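Local coordinates for protein peptide amidase (Stenotrophomonas maltophilia, PDB 1M22) that probably hydrolyses amide bonds, acting as a serine hydrolase of the amidase signature family, at residues 49-55 with 124-129; 173-179 with 226-230. All blocks are in the same frame, centred on the assembly; numbering follows the deposited sequence.

Interaction 1: residues 49-55 with 124-129; sequences RAVIELN and VLGKTN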
# COMPACT_ATOMS: atom_id res chain seq x y z
N ARG A 49 8.85 15.29 -1.61
CA ARG A 49 8.75 14.69 -2.93
C ARG A 49 7.88 13.44 -2.96
O ARG A 49 8.20 12.44 -3.62
CB ARG A 49 10.13 14.38 -3.50
CG ARG A 49 11.01 15.61 -3.65
CD ARG A 49 12.01 15.45 -4.78
NE ARG A 49 11.37 15.57 -6.08
CZ ARG A 49 12.03 15.61 -7.24
NH1 ARG A 49 13.35 15.53 -7.25
NH2 ARG A 49 11.36 15.72 -8.38
N ALA A 50 6.76 13.50 -2.24
CA ALA A 50 5.84 12.37 -2.21
C ALA A 50 4.94 12.37 -3.45
O ALA A 50 4.50 11.31 -3.90
CB ALA A 50 4.98 12.44 -0.96
N VAL A 51 4.69 13.55 -4.00
CA VAL A 51 3.82 13.70 -5.16
C VAL A 51 4.63 13.89 -6.44
O VAL A 51 5.33 14.89 -6.61
CB VAL A 51 2.87 14.90 -4.97
CG1 VAL A 51 1.97 15.06 -6.17
CG2 VAL A 51 2.04 14.69 -3.71
N ILE A 52 4.52 12.93 -7.35
CA ILE A 52 5.26 12.96 -8.61
C ILE A 52 4.54 13.77 -9.70
O ILE A 52 5.19 14.32 -10.59
CB ILE A 52 5.57 11.51 -9.08
CG1 ILE A 52 6.57 11.52 -10.23
CG2 ILE A 52 4.28 10.79 -9.46
CD1 ILE A 52 7.08 10.14 -10.61
N GLU A 53 3.22 13.87 -9.62
CA GLU A 53 2.46 14.64 -10.60
C GLU A 53 1.11 15.06 -10.06
O GLU A 53 0.39 14.25 -9.46
CB GLU A 53 2.25 13.85 -11.91
CG GLU A 53 1.68 14.71 -13.05
CD GLU A 53 1.35 13.92 -14.31
OE1 GLU A 53 1.76 12.75 -14.43
OE2 GLU A 53 0.68 14.49 -15.20
N LEU A 54 0.75 16.32 -10.25
CA LEU A 54 -0.53 16.82 -9.80
C LEU A 54 -1.56 16.61 -10.90
O LEU A 54 -1.22 16.60 -12.09
CB LEU A 54 -0.45 18.32 -9.48
CG LEU A 54 0.41 18.72 -8.28
CD1 LEU A 54 0.53 20.23 -8.22
CD2 LEU A 54 -0.22 18.18 -7.00
N ASN A 55 -2.81 16.42 -10.51
CA ASN A 55 -3.88 16.25 -11.48
C ASN A 55 -4.34 17.64 -11.89
O ASN A 55 -4.85 18.39 -11.07
CB ASN A 55 -5.04 15.47 -10.86
CG ASN A 55 -6.24 15.37 -11.79
OD1 ASN A 55 -6.14 15.67 -12.98
ND2 ASN A 55 -7.37 14.93 -11.25
N VAL A 124 -9.32 13.04 -7.39
CA VAL A 124 -7.93 12.62 -7.55
C VAL A 124 -7.02 13.85 -7.54
O VAL A 124 -7.08 14.67 -8.45
CB VAL A 124 -7.73 11.83 -8.86
CG1 VAL A 124 -6.27 11.42 -9.01
CG2 VAL A 124 -8.62 10.60 -8.87
N LEU A 125 -6.20 13.98 -6.51
CA LEU A 125 -5.29 15.11 -6.39
C LEU A 125 -4.07 14.96 -7.29
O LEU A 125 -3.53 15.95 -7.79
CB LEU A 125 -4.80 15.27 -4.95
CG LEU A 125 -5.74 15.81 -3.88
CD1 LEU A 125 -5.07 15.68 -2.52
CD2 LEU A 125 -6.10 17.26 -4.17
N GLY A 126 -3.65 13.72 -7.50
CA GLY A 126 -2.48 13.46 -8.32
C GLY A 126 -1.91 12.08 -8.07
O GLY A 126 -2.58 11.21 -7.50
N LYS A 127 -0.66 11.89 -8.49
CA LYS A 127 0.03 10.61 -8.37
C LYS A 127 1.21 10.73 -7.41
O LYS A 127 1.85 11.78 -7.32
CB LYS A 127 0.55 10.16 -9.74
CG LYS A 127 -0.47 10.26 -10.87
CD LYS A 127 -1.68 9.35 -10.65
CE LYS A 127 -1.31 7.88 -10.75
NZ LYS A 127 -0.82 7.50 -12.11
N THR A 128 1.51 9.64 -6.70
CA THR A 128 2.62 9.64 -5.76
C THR A 128 3.84 8.87 -6.25
O THR A 128 3.73 7.89 -7.01
CB THR A 128 2.20 9.07 -4.40
OG1 THR A 128 1.55 7.81 -4.59
CG2 THR A 128 1.27 10.03 -3.68
N ASN A 129 5.01 9.32 -5.82
CA ASN A 129 6.26 8.70 -6.20
C ASN A 129 6.37 7.30 -5.60
O ASN A 129 5.71 6.97 -4.61
CB ASN A 129 7.44 9.57 -5.74
CG ASN A 129 8.75 9.16 -6.35
OD1 ASN A 129 8.81 8.76 -7.52
ND2 ASN A 129 9.83 9.28 -5.59
O HOH W 1 -4.06 18.83 -8.49

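Interaction 2: residues 173-179 with 226-230; sequences VAANLAS and PMARS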
# COMPACT_ATOMS: atom_id res chain seq x y z
N VAL A 173 0.08 10.52 3.14
CA VAL A 173 -0.94 10.34 4.16
C VAL A 173 -0.42 10.77 5.53
O VAL A 173 -1.12 11.43 6.30
CB VAL A 173 -1.42 8.87 4.20
CG1 VAL A 173 -2.32 8.64 5.41
CG2 VAL A 173 -2.17 8.55 2.92
N ALA A 174 0.83 10.41 5.84
CA ALA A 174 1.43 10.77 7.12
C ALA A 174 1.59 12.28 7.29
O ALA A 174 1.49 12.79 8.40
CB ALA A 174 2.78 10.09 7.27
N ALA A 175 1.86 12.96 6.18
CA ALA A 175 2.07 14.41 6.18
C ALA A 175 0.80 15.20 5.90
O ALA A 175 0.86 16.41 5.71
CB ALA A 175 3.14 14.77 5.15
N ASN A 176 -0.34 14.52 5.86
CA ASN A 176 -1.62 15.17 5.60
C ASN A 176 -1.65 15.95 4.28
O ASN A 176 -2.17 17.07 4.22
CB ASN A 176 -2.02 16.07 6.77
CG ASN A 176 -2.45 15.28 8.00
OD1 ASN A 176 -1.67 15.08 8.93
ND2 ASN A 176 -3.69 14.82 7.99
N LEU A 177 -1.12 15.34 3.23
CA LEU A 177 -1.11 15.94 1.90
C LEU A 177 -2.38 15.54 1.13
O LEU A 177 -2.63 16.02 0.03
CB LEU A 177 0.12 15.50 1.11
CG LEU A 177 1.49 15.82 1.71
CD1 LEU A 177 2.57 15.45 0.71
CD2 LEU A 177 1.59 17.30 2.07
N ALA A 178 -3.15 14.63 1.72
CA ALA A 178 -4.41 14.17 1.14
C ALA A 178 -5.17 13.45 2.24
O ALA A 178 -4.62 13.18 3.31
CB ALA A 178 -4.15 13.21 -0.02
N SER A 179 -6.44 13.15 2.00
CA SER A 179 -7.25 12.45 2.99
C SER A 179 -6.78 11.01 3.12
O SER A 179 -6.53 10.53 4.22
CB SER A 179 -8.72 12.47 2.58
OG SER A 179 -9.48 11.60 3.40
N PRO A 226 -5.52 0.30 0.42
CA PRO A 226 -5.58 1.63 1.02
C PRO A 226 -4.47 1.94 2.01
O PRO A 226 -3.92 1.05 2.66
CB PRO A 226 -6.94 1.63 1.69
CG PRO A 226 -7.05 0.22 2.18
CD PRO A 226 -6.55 -0.59 1.00
N MET A 227 -4.14 3.22 2.09
CA MET A 227 -3.15 3.73 3.03
C MET A 227 -3.85 4.96 3.62
O MET A 227 -4.34 5.83 2.89
CB MET A 227 -1.86 4.06 2.28
CG MET A 227 -1.28 2.79 1.65
SD MET A 227 0.25 2.94 0.71
CE MET A 227 1.49 2.81 2.01
N ALA A 228 -3.91 4.99 4.94
CA ALA A 228 -4.63 6.04 5.64
C ALA A 228 -4.09 6.23 7.04
O ALA A 228 -3.32 5.41 7.54
CB ALA A 228 -6.11 5.67 5.71
N ARG A 229 -4.50 7.31 7.70
CA ARG A 229 -4.03 7.57 9.05
C ARG A 229 -4.80 6.75 10.08
O ARG A 229 -4.33 6.58 11.21
CB ARG A 229 -4.14 9.06 9.36
CG ARG A 229 -3.16 9.92 8.57
CD ARG A 229 -3.43 11.40 8.79
NE ARG A 229 -4.76 11.78 8.31
CZ ARG A 229 -5.06 12.03 7.04
NH1 ARG A 229 -4.12 11.97 6.10
NH2 ARG A 229 -6.31 12.34 6.71
N SER A 230 -5.97 6.24 9.69
CA SER A 230 -6.80 5.46 10.61
C SER A 230 -7.40 4.24 9.93
O SER A 230 -7.53 4.19 8.70
CB SER A 230 -7.94 6.33 11.14
OG SER A 230 -8.88 6.60 10.11
O HOH W 2 -6.38 8.94 6.44

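Interaction 1: residues 49-55 with 124-129
The carboxamide of Asn55 meets the neighbouring strand at its edge: Asn55 ND2 donates a hydrogen bond of 2.8 Å to Val124 O, which lies 6° out of the amide plane. At the far end of the contact the side chains of Asn129 and Ile52 cross at about a right angle, with Asn129 OD1 3.8 Å from Ile52 CD1 and hydrogen-bonded to Ser146 OG. Between these amides runs an antiparallel pair interrupted by a classic beta bulge, where the outermost strand 51-54 is joined to the amidase sheet. Ile52 and Glu53 both face Lys127: Lys127 O accepts from Ile52 N at 2.9 Å and, in a weak bond, Glu53 N lies 3.4 Å from Lys127 O. The pairing recovers beyond the bulge, as Lys127 N gives a nearly straight bond of 2.8 Å to Glu53 O. Glu53 O also lies 3.2 Å from Gly126 CA, an approach open to a residue without a side chain. On the other side of the bulge, Ala50 O accepts from Asn129 N. Here Ile52 turns toward the partner strand and lays CG2 against CB of Lys127. The polar ends of the hydrogen-bonded pair lead elsewhere: Glu53 forms a salt bridge with Arg148, while the thrice-bent Lys127 chain carries NZ to Asp87 and Ile89 O. Asn55 extends CG anti to its own N (chi1 175°), which brings the amide to Val124, and ND2 also bonds to Glu61. Water 1 closes this end, donating to Asn55 O at 2.7 Å and to Leu125 O at 3.0 Å.

Interaction 2: residues 173-179 with 226-230
This buried contact joins the C-terminal end of helix 167-174 to the end of strand 223-228, and one arginine side chain does most of the joining. The helix finishes in a Schellman motif with Asn176, at positive phi, as its C-prime residue, and Arg229 reaches into the turn that follows. Arg229 NH1 donates to two backbone carbonyls near the guanidinium plane: Val173 O, approached on a lone pair at 3.1 Å, and Ala178 O, met almost head-on at 3.1 Å. Val173 O thereby serves two donors, since Asn176 N bonds to it within the motif. The positive group lies at the carbonyl end of the helix, where it would be expected to offset the partial negative charge. A bend at chi3 (-63°) turns the chain round to this place. Both faces of the guanidinium are covered: the Asn176 side chain crosses over one, its amide plane turned 35° from it, and water 2 sits 3.3 Å above the centre of the other. Val173 wedges its two methyls against the strand, CG1 lying 3.4 Å from Ala228 C and CG2 3.5 Å from Met227 O. Beyond Arg229, Ser230 is the N-cap of helix 231-241, its OG bonded to Asp233 N. Water 2 also ties the backbones together, donating to Ser179 O at 2.7 Å and accepting from Arg229 N at 2.8 Å.

Interactions 1 and 2 flank strand 82-86, which carries the active-site residue Lys86, in one mixed sheet, their centres about 13 Å apart. Interaction 1 pairs the outermost strand with 123-128, next to 82-86; strands 180-185 and 223-228, the latter carrying part of interaction 2, follow beyond it. Leu125 bridges the two, its CD1 lying 3.5 Å from Leu177 O and 3.6 Å from Ala178 CB, while Ala50 CB approaches Leu177 CD1 at 4.2 Å. The active site lies close to both: the Thr128 side chain is about 4 Å from that of Lys86, and the Met227 side chain is about 7 Å and about 8 Å from the side chains of Lys86 and the nucleophile Ser189.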